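Local coordinates for uncharacterized protein (Sinorhizobium meliloti, PDB 3U5R), which is of unknown function but carries an AhpC/TSA-type thioredoxin domain, consistent with an antioxidant or oxidoreductase role, at residues T110-R113 with V114-V118. Sequence-based numbering, arbitrary orientation.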
ATOM      1  N   THR A 110     -12.299  -9.827   5.452  1.00 21.50           N
ATOM      2  CA  THR A 110     -11.785 -10.457   6.694  1.00 20.37           C
ATOM      3  C   THR A 110     -10.268 -10.833   6.631  1.00 19.44           C
ATOM      4  O   THR A 110      -9.663 -11.072   5.558  1.00 19.05           O
ATOM      5  CB  THR A 110     -12.573 -11.714   7.035  1.00 20.78           C
ATOM      6  OG1 THR A 110     -12.340 -12.664   6.006  1.00 23.03           O
ATOM      7  CG2 THR A 110     -14.085 -11.445   7.170  1.00 22.60           C
ATOM      8  N   LEU A 111      -9.652 -10.901   7.806  1.00 20.06           N
ATOM      9  CA  LEU A 111      -8.283 -11.382   7.931  1.00 20.44           C
ATOM     10  C   LEU A 111      -8.141 -12.761   7.212  1.00 19.81           C
ATOM     11  O   LEU A 111      -7.180 -13.029   6.471  1.00 18.35           O
ATOM     12  CB  LEU A 111      -7.946 -11.498   9.452  1.00 20.47           C
ATOM     13  CG  LEU A 111      -6.511 -12.014   9.726  1.00 24.82           C
ATOM     14  CD1 LEU A 111      -5.508 -11.202   8.879  1.00 19.95           C
ATOM     15  CD2 LEU A 111      -6.174 -11.941  11.189  1.00 23.59           C
ATOM     16  N   GLU A 112      -9.137 -13.619   7.351  1.00 20.63           N
ATOM     17  CA  GLU A 112      -9.106 -14.911   6.709  1.00 20.40           C
ATOM     18  C   GLU A 112      -9.040 -14.765   5.180  1.00 19.61           C
ATOM     19  O   GLU A 112      -8.268 -15.412   4.568  1.00 18.44           O
ATOM     20  CB  GLU A 112     -10.340 -15.713   7.142  1.00 22.42           C
ATOM     21  CG  GLU A 112     -10.442 -17.101   6.667  1.00 26.30           C
ATOM     22  CD  GLU A 112     -10.857 -17.182   5.241  1.00 35.96           C
ATOM     23  OE1 GLU A 112     -11.826 -16.530   4.854  1.00 38.20           O
ATOM     24  OE2 GLU A 112     -10.177 -17.862   4.480  1.00 42.15           O
ATOM     25  N   ARG A 113      -9.844 -13.871   4.623  1.00 19.10           N
ATOM     26  CA  ARG A 113      -9.820 -13.530   3.216  1.00 19.84           C
ATOM     27  C   ARG A 113      -8.484 -12.889   2.793  1.00 19.70           C
ATOM     28  O   ARG A 113      -7.967 -13.151   1.771  1.00 18.39           O
ATOM     29  CB  ARG A 113     -11.012 -12.695   2.814  1.00 20.87           C
ATOM     30  CG  ARG A 113     -12.294 -13.475   2.689  1.00 24.65           C
ATOM     31  CD  ARG A 113     -12.275 -14.461   1.583  1.00 28.99           C
ATOM     32  NE  ARG A 113     -11.982 -15.781   2.103  1.00 43.63           N
ATOM     33  CZ  ARG A 113     -11.566 -16.827   1.401  1.00 45.63           C
ATOM     34  NH1 ARG A 113     -11.412 -16.752   0.116  1.00 41.31           N
ATOM     35  NH2 ARG A 113     -11.287 -17.955   1.990  1.00 42.75           N
ATOM     36  N   VAL A 114      -7.947 -12.063   3.656  1.00 18.89           N
ATOM     37  CA  VAL A 114      -6.681 -11.472   3.390  1.00 16.44           C
ATOM     38  C   VAL A 114      -5.674 -12.595   3.226  1.00 16.10           C
ATOM     39  O   VAL A 114      -4.940 -12.589   2.306  1.00 14.34           O
ATOM     40  CB  VAL A 114      -6.249 -10.558   4.533  1.00 16.99           C
ATOM     41  CG1 VAL A 114      -4.772 -10.477   4.600  1.00 16.69           C
ATOM     42  CG2 VAL A 114      -6.892  -9.204   4.431  1.00 17.38           C
ATOM     43  N   GLY A 115      -5.700 -13.583   4.119  1.00 16.69           N
ATOM     44  CA  GLY A 115      -4.834 -14.759   3.981  1.00 16.61           C
ATOM     45  C   GLY A 115      -5.070 -15.556   2.674  1.00 18.34           C
ATOM     46  O   GLY A 115      -4.104 -16.010   2.032  1.00 15.86           O
ATOM     47  N   ALA A 116      -6.334 -15.708   2.282  1.00 16.97           N
ATOM     48  CA  ALA A 116      -6.600 -16.391   1.019  1.00 19.52           C
ATOM     49  C   ALA A 116      -6.063 -15.482  -0.152  1.00 20.99           C
ATOM     50  O   ALA A 116      -5.510 -16.011  -1.131  1.00 19.66           O
ATOM     51  CB  ALA A 116      -8.135 -16.642   0.850  1.00 20.17           C
ATOM     52  N   GLU A 117      -6.217 -14.153  -0.076  1.00 20.46           N
ATOM     53  CA  GLU A 117      -5.643 -13.303  -1.195  1.00 21.87           C
ATOM     54  C   GLU A 117      -4.169 -13.529  -1.392  1.00 19.98           C
ATOM     55  O   GLU A 117      -3.736 -13.567  -2.537  1.00 19.74           O
ATOM     56  CB  GLU A 117      -5.663 -11.772  -0.971  1.00 22.92           C
ATOM     57  CG  GLU A 117      -6.873 -10.966  -1.150  1.00 29.71           C
ATOM     58  CD  GLU A 117      -7.418 -10.896  -2.558  1.00 32.19           C
ATOM     59  OE1 GLU A 117      -7.052  -9.988  -3.387  1.00 29.45           O
ATOM     60  OE2 GLU A 117      -8.287 -11.764  -2.773  1.00 31.04           O
ATOM     61  N   VAL A 118      -3.400 -13.611  -0.294  1.00 18.02           N
ATOM     62  CA  VAL A 118      -1.963 -13.822  -0.377  1.00 18.65           C
ATOM     63  C   VAL A 118      -1.637 -15.079  -1.227  1.00 20.64           C
ATOM     64  O   VAL A 118      -0.809 -15.051  -2.183  1.00 20.74           O
ATOM     65  CB  VAL A 118      -1.317 -13.946   1.047  1.00 17.05           C
ATOM     66  CG1 VAL A 118       0.154 -14.471   0.930  1.00 17.49           C
ATOM     67  CG2 VAL A 118      -1.403 -12.592   1.877  1.00 17.01           C
TER
HETATM   68  O   HOH W   1      -9.583 -13.221  -0.740  1.00 27.72           O
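V114 N donates to T110 O at 2.7 Å and opens the first turn of helix 111-121. Three more i to i+4 bonds follow, from G115 N to L111 O, A116 N to E112 O and E117 N to R113 O. T110 is the N-cap. Its OG1 accepts from R113 N at 3.1 Å, because chi1 of 65° turns the hydroxyl back toward the first turn, where it caps the N-H of R113. This helix connects parallel strands 93-99 and 127-129 in a beta-alpha-beta unit of the thioredoxin-like fold.

R113 reaches along the outer surface. Its chain bends at chi2 and chi3, which lays the guanidinium over A116. The methyl CB of A116 lies under one face, toward the rim, 3.4 Å from R113 NH1. E112 holds the same group side-on. R113 NE meets E112 OE1 at 2.9 Å, close to the guanidinium plane. R113 NH2 forms a salt bridge to E112 OE2 at 2.7 Å, and this oxygen sits 31° out of the guanidinium plane. Two bonds therefore limit rotation of the guanidinium above A116.

The side bearing L111 and V114 faces strand 127-129. V114 is buried there against Y127, and L111 touches K129 but stays partly exposed. L111 CD1 lies 4.4 Å from V114 CG1, a loose apolar contact. One water donates both to R113 O and, at 2.8 Å, to E117 OE2.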